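Local coordinates for arginine kinase (Anthopleura japonica, PDB 4RF6), which catalyses the reversible transfer of a phosphoryl group from ATP to L-arginine, yielding phosphoarginine and ADP, with two kinase units joined in tandem in one chain, at residues 19-23 with 64-68; 72-76 with 88-92. All coordinates share one frame; numbering follows the deposited sequence.

Interaction 1: 19-23 with 64-68; sequences FPDPL and GVVNL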
loop_
_atom_site.group_PDB
_atom_site.type_symbol
_atom_site.label_atom_id
_atom_site.label_comp_id
_atom_site.label_asym_id
_atom_site.label_seq_id
_atom_site.Cartn_x
_atom_site.Cartn_y
_atom_site.Cartn_z
ATOM N N PHE A 19 -33.744 -38.439 0.160
ATOM C CA PHE A 19 -32.335 -38.337 0.519
ATOM C C PHE A 19 -31.508 -38.015 -0.722
ATOM O O PHE A 19 -31.716 -38.611 -1.778
ATOM C CB PHE A 19 -31.851 -39.641 1.161
ATOM C CG PHE A 19 -30.425 -39.596 1.626
ATOM C CD1 PHE A 19 -29.401 -40.025 0.796
ATOM C CD2 PHE A 19 -30.110 -39.119 2.890
ATOM C CE1 PHE A 19 -28.087 -39.980 1.215
ATOM C CE2 PHE A 19 -28.797 -39.071 3.320
ATOM C CZ PHE A 19 -27.785 -39.505 2.480
ATOM N N PRO A 20 -30.581 -37.052 -0.610
ATOM C CA PRO A 20 -29.794 -36.688 -1.792
ATOM C C PRO A 20 -28.730 -37.739 -2.118
ATOM O O PRO A 20 -27.611 -37.667 -1.598
ATOM C CB PRO A 20 -29.140 -35.361 -1.383
ATOM C CG PRO A 20 -29.028 -35.443 0.099
ATOM C CD PRO A 20 -30.218 -36.251 0.574
ATOM N N ASP A 21 -29.089 -38.700 -2.970
ATOM C CA ASP A 21 -28.150 -39.709 -3.480
ATOM C C ASP A 21 -26.775 -39.192 -3.964
ATOM O O ASP A 21 -25.766 -39.865 -3.741
ATOM C CB ASP A 21 -28.796 -40.552 -4.593
ATOM C CG ASP A 21 -29.738 -41.626 -4.060
ATOM O OD1 ASP A 21 -29.728 -41.887 -2.837
ATOM O OD2 ASP A 21 -30.482 -42.215 -4.877
ATOM N N PRO A 22 -26.724 -38.019 -4.640
ATOM C CA PRO A 22 -25.415 -37.524 -5.096
ATOM C C PRO A 22 -24.370 -37.324 -3.993
ATOM O O PRO A 22 -23.197 -37.142 -4.309
ATOM C CB PRO A 22 -25.759 -36.181 -5.740
ATOM C CG PRO A 22 -27.135 -36.370 -6.253
ATOM C CD PRO A 22 -27.825 -37.235 -5.235
ATOM N N LEU A 23 -24.775 -37.352 -2.727
ATOM C CA LEU A 23 -23.797 -37.306 -1.645
ATOM C C LEU A 23 -23.004 -38.616 -1.614
ATOM O O LEU A 23 -21.886 -38.674 -1.093
ATOM C CB LEU A 23 -24.472 -37.017 -0.301
ATOM C CG LEU A 23 -25.078 -35.615 -0.187
ATOM C CD1 LEU A 23 -25.525 -35.286 1.228
ATOM C CD2 LEU A 23 -24.093 -34.569 -0.681
ATOM N N GLY A 64 -24.814 -27.839 -0.849
ATOM C CA GLY A 64 -23.871 -28.937 -0.728
ATOM C C GLY A 64 -24.162 -30.124 -1.631
ATOM O O GLY A 64 -23.285 -30.961 -1.866
ATOM N N VAL A 65 -25.394 -30.210 -2.126
ATOM C CA VAL A 65 -25.764 -31.261 -3.069
ATOM C C VAL A 65 -25.560 -30.772 -4.501
ATOM O O VAL A 65 -25.065 -31.512 -5.359
ATOM C CB VAL A 65 -27.222 -31.710 -2.886
ATOM C CG1 VAL A 65 -27.497 -32.948 -3.726
ATOM C CG2 VAL A 65 -27.514 -31.995 -1.419
ATOM N N VAL A 66 -25.953 -29.523 -4.751
ATOM C CA VAL A 66 -25.737 -28.890 -6.049
ATOM C C VAL A 66 -24.243 -28.815 -6.336
ATOM O O VAL A 66 -23.790 -29.152 -7.431
ATOM C CB VAL A 66 -26.341 -27.471 -6.101
ATOM C CG1 VAL A 66 -25.881 -26.721 -7.355
ATOM C CG2 VAL A 66 -27.861 -27.534 -6.044
ATOM N N ASN A 67 -23.486 -28.376 -5.334
ATOM C CA ASN A 67 -22.037 -28.275 -5.437
ATOM C C ASN A 67 -21.371 -29.370 -4.615
ATOM O O ASN A 67 -21.016 -29.158 -3.453
ATOM C CB ASN A 67 -21.563 -26.898 -4.963
ATOM C CG ASN A 67 -22.328 -25.760 -5.617
ATOM O OD1 ASN A 67 -22.104 -25.438 -6.784
ATOM N ND2 ASN A 67 -23.238 -25.146 -4.864
ATOM N N LEU A 68 -21.204 -30.539 -5.229
ATOM C CA LEU A 68 -20.683 -31.720 -4.541
ATOM C C LEU A 68 -19.255 -31.536 -4.025
ATOM O O LEU A 68 -18.811 -32.262 -3.132
ATOM C CB LEU A 68 -20.756 -32.940 -5.464
ATOM C CG LEU A 68 -22.164 -33.439 -5.785
ATOM C CD1 LEU A 68 -22.132 -34.464 -6.908
ATOM C CD2 LEU A 68 -22.836 -34.020 -4.541
#
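Val65 lies against the ring of Pro20: CB of Pro20 is 3.7 Å from CG2 of Val65 and just as close to CG1, and the two side chains cross at about a right angle. A branched residue suits this place, because both methyls straddle Pro20 CB while CG1, anti to the backbone N (chi1 -171°), extends to CB of Pro22 at 4.2 Å and CG2 to CD2 of Leu23 at 4.3 Å. The closest part is the patch between Pro22 and Leu68, where CD2 of Leu68 comes to 3.2 Å from O of Pro22 and meets its CB at 3.8 Å. Leu68, two residues past the helix and partly exposed, marks the solvent flank. Leu23 packs more loosely, its CD2 lying 3.9 Å from O of Gly64. No hydrogen bond crosses; within the loop, Leu23 N bonds to Pro20 O. Pro20 precedes the 3-10 turn and Pro22 lies within it, their rings restricting phi at both. The contact belongs to the N-terminal domain, where the CA of Gly64 is about 4 Å from that of Gly73, in the substrate site inferred by similarity. Pro20 also packs on Trp58 and Ile61, and Pro22 on Thr9 and Phe13, so the loop packs against both helix 7-14 and the C-terminal end of helix 57-66.

Interaction 2: 72-76 with 88-92; sequences VGVYA and LFDAI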
loop_
_atom_site.group_PDB
_atom_site.type_symbol
_atom_site.label_atom_id
_atom_site.label_comp_id
_atom_site.label_asym_id
_atom_site.label_seq_id
_atom_site.Cartn_x
_atom_site.Cartn_y
_atom_site.Cartn_z
ATOM N N VAL A 72 -18.082 -27.445 3.289
ATOM C CA VAL A 72 -19.110 -27.530 4.323
ATOM C C VAL A 72 -20.434 -28.034 3.736
ATOM O O VAL A 72 -20.873 -29.147 4.039
ATOM C CB VAL A 72 -19.319 -26.171 5.006
ATOM C CG1 VAL A 72 -20.367 -26.282 6.094
ATOM C CG2 VAL A 72 -18.002 -25.666 5.589
ATOM N N GLY A 73 -21.074 -27.212 2.910
ATOM C CA GLY A 73 -22.237 -27.650 2.159
ATOM C C GLY A 73 -23.611 -27.447 2.775
ATOM O O GLY A 73 -24.601 -27.988 2.267
ATOM N N VAL A 74 -23.687 -26.693 3.870
ATOM C CA VAL A 74 -24.987 -26.273 4.401
ATOM C C VAL A 74 -24.995 -24.777 4.720
ATOM O O VAL A 74 -23.956 -24.194 5.046
ATOM C CB VAL A 74 -25.405 -27.058 5.661
ATOM C CG1 VAL A 74 -25.368 -28.556 5.411
ATOM C CG2 VAL A 74 -24.520 -26.693 6.843
ATOM N N TYR A 75 -26.170 -24.165 4.605
ATOM C CA TYR A 75 -26.380 -22.794 5.055
ATOM C C TYR A 75 -27.639 -22.776 5.913
ATOM O O TYR A 75 -28.569 -23.548 5.669
ATOM C CB TYR A 75 -26.541 -21.843 3.869
ATOM C CG TYR A 75 -25.296 -21.669 3.019
ATOM C CD1 TYR A 75 -24.974 -22.590 2.032
ATOM C CD2 TYR A 75 -24.457 -20.572 3.193
ATOM C CE1 TYR A 75 -23.847 -22.435 1.247
ATOM C CE2 TYR A 75 -23.322 -20.409 2.413
ATOM C CZ TYR A 75 -23.024 -21.346 1.442
ATOM O OH TYR A 75 -21.900 -21.192 0.660
ATOM N N ALA A 76 -27.669 -21.908 6.922
ATOM C CA ALA A 76 -28.857 -21.767 7.768
ATOM C C ALA A 76 -29.738 -20.632 7.262
ATOM O O ALA A 76 -29.267 -19.506 7.086
ATOM C CB ALA A 76 -28.452 -21.516 9.200
ATOM N N LEU A 88 -27.926 -32.108 12.505
ATOM C CA LEU A 88 -27.034 -31.886 11.372
ATOM C C LEU A 88 -26.007 -30.799 11.694
ATOM O O LEU A 88 -24.799 -31.052 11.675
ATOM C CB LEU A 88 -27.830 -31.507 10.118
ATOM C CG LEU A 88 -26.993 -31.210 8.871
ATOM C CD1 LEU A 88 -26.164 -32.420 8.487
ATOM C CD2 LEU A 88 -27.873 -30.801 7.715
ATOM N N PHE A 89 -26.493 -29.594 11.993
ATOM C CA PHE A 89 -25.617 -28.441 12.245
ATOM C C PHE A 89 -24.627 -28.642 13.402
ATOM O O PHE A 89 -23.463 -28.242 13.295
ATOM C CB PHE A 89 -26.439 -27.160 12.466
ATOM C CG PHE A 89 -26.997 -26.561 11.197
ATOM C CD1 PHE A 89 -26.210 -25.746 10.393
ATOM C CD2 PHE A 89 -28.312 -26.806 10.815
ATOM C CE1 PHE A 89 -26.718 -25.192 9.223
ATOM C CE2 PHE A 89 -28.834 -26.254 9.647
ATOM C CZ PHE A 89 -28.033 -25.450 8.847
ATOM N N ASP A 90 -25.077 -29.253 14.498
ATOM C CA ASP A 90 -24.203 -29.454 15.661
ATOM C C ASP A 90 -22.950 -30.245 15.308
ATOM O O ASP A 90 -21.831 -29.876 15.678
ATOM C CB ASP A 90 -24.943 -30.170 16.795
ATOM C CG ASP A 90 -26.010 -29.308 17.432
ATOM O OD1 ASP A 90 -26.039 -28.093 17.145
ATOM O OD2 ASP A 90 -26.813 -29.850 18.224
ATOM N N ALA A 91 -23.151 -31.345 14.596
ATOM C CA ALA A 91 -22.045 -32.192 14.168
ATOM C C ALA A 91 -21.117 -31.420 13.236
ATOM O O ALA A 91 -19.896 -31.455 13.385
ATOM C CB ALA A 91 -22.574 -33.434 13.484
ATOM N N ILE A 92 -21.709 -30.724 12.272
ATOM C CA ILE A 92 -20.944 -29.922 11.324
ATOM C C ILE A 92 -20.112 -28.855 12.044
ATOM O O ILE A 92 -18.922 -28.690 11.769
ATOM C CB ILE A 92 -21.865 -29.261 10.284
ATOM C CG1 ILE A 92 -22.468 -30.319 9.359
ATOM C CG2 ILE A 92 -21.105 -28.209 9.477
ATOM C CD1 ILE A 92 -23.347 -29.755 8.258
#
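Val74 drives its two methyls into helix 86-96 between Phe89 and Ile92. From CB, which points toward the helix, the side chain forks. CG1, anti to the carbonyl carbon (chi1 -54°), approaches CD1 of Ile92 at 3.7 Å and CD2 of Leu88 at 4.1 Å. CG2 is left between the backbone N and the carbonyl carbon and touches two partners at once: CE1 of Phe89 at 3.6 Å and CD1 of Ile92, also at 3.6 Å. Valine and isoleucine reach toward each other tip to tip, whereas valine and phenylalanine slide past one another in opposite directions. Leucine and isoleucine suit the helix side because their terminal methyls match the apolar surface of Val74 in shape. Phe89 carries the contact further along the loop: Tyr75 O lies at its ring edge, near the ring plane, 3.7 Å from CZ, and CB of the small Ala76 comes within 4.0 Å of that same CZ. At the other end CG1 of Val72 meets CG2 of Ile92 at 4.0 Å. The CB of Tyr75 points away from the helix, and its side chain packs on Cys278 and helix 200-205. Residues 72-75 belong to the substrate-binding loop inferred by similarity. The contact is almost wholly apolar, apart from Tyr75 O; the backbone of Val72, Tyr75 and Ala76 bonds instead with Val34, Cys60 and Ser277, so the loop's polar links come from other elements.

Overall arrangement
Both contacts lie in the N-terminal region of the first kinase repeat, without a hydrogen bond across either. The centres of interactions 1 and 2 are 14 Å apart. They follow in series, 72-76 coming a few residues after 64-68. Helix 57-66 is common ground, supplying a segment to the first and touching Leu88 and Phe89 in the second. Each is mostly buried, with partly exposed residues at its margin: Leu68 in interaction 1, Val72 and Tyr75 in interaction 2. Their chemistry differs with position. Proline rings and leucine methyls meet at and just past a helix end in interaction 1, whereas in interaction 2 the putative substrate loop rests on a helix flank through branched aliphatic residues and an aromatic ring.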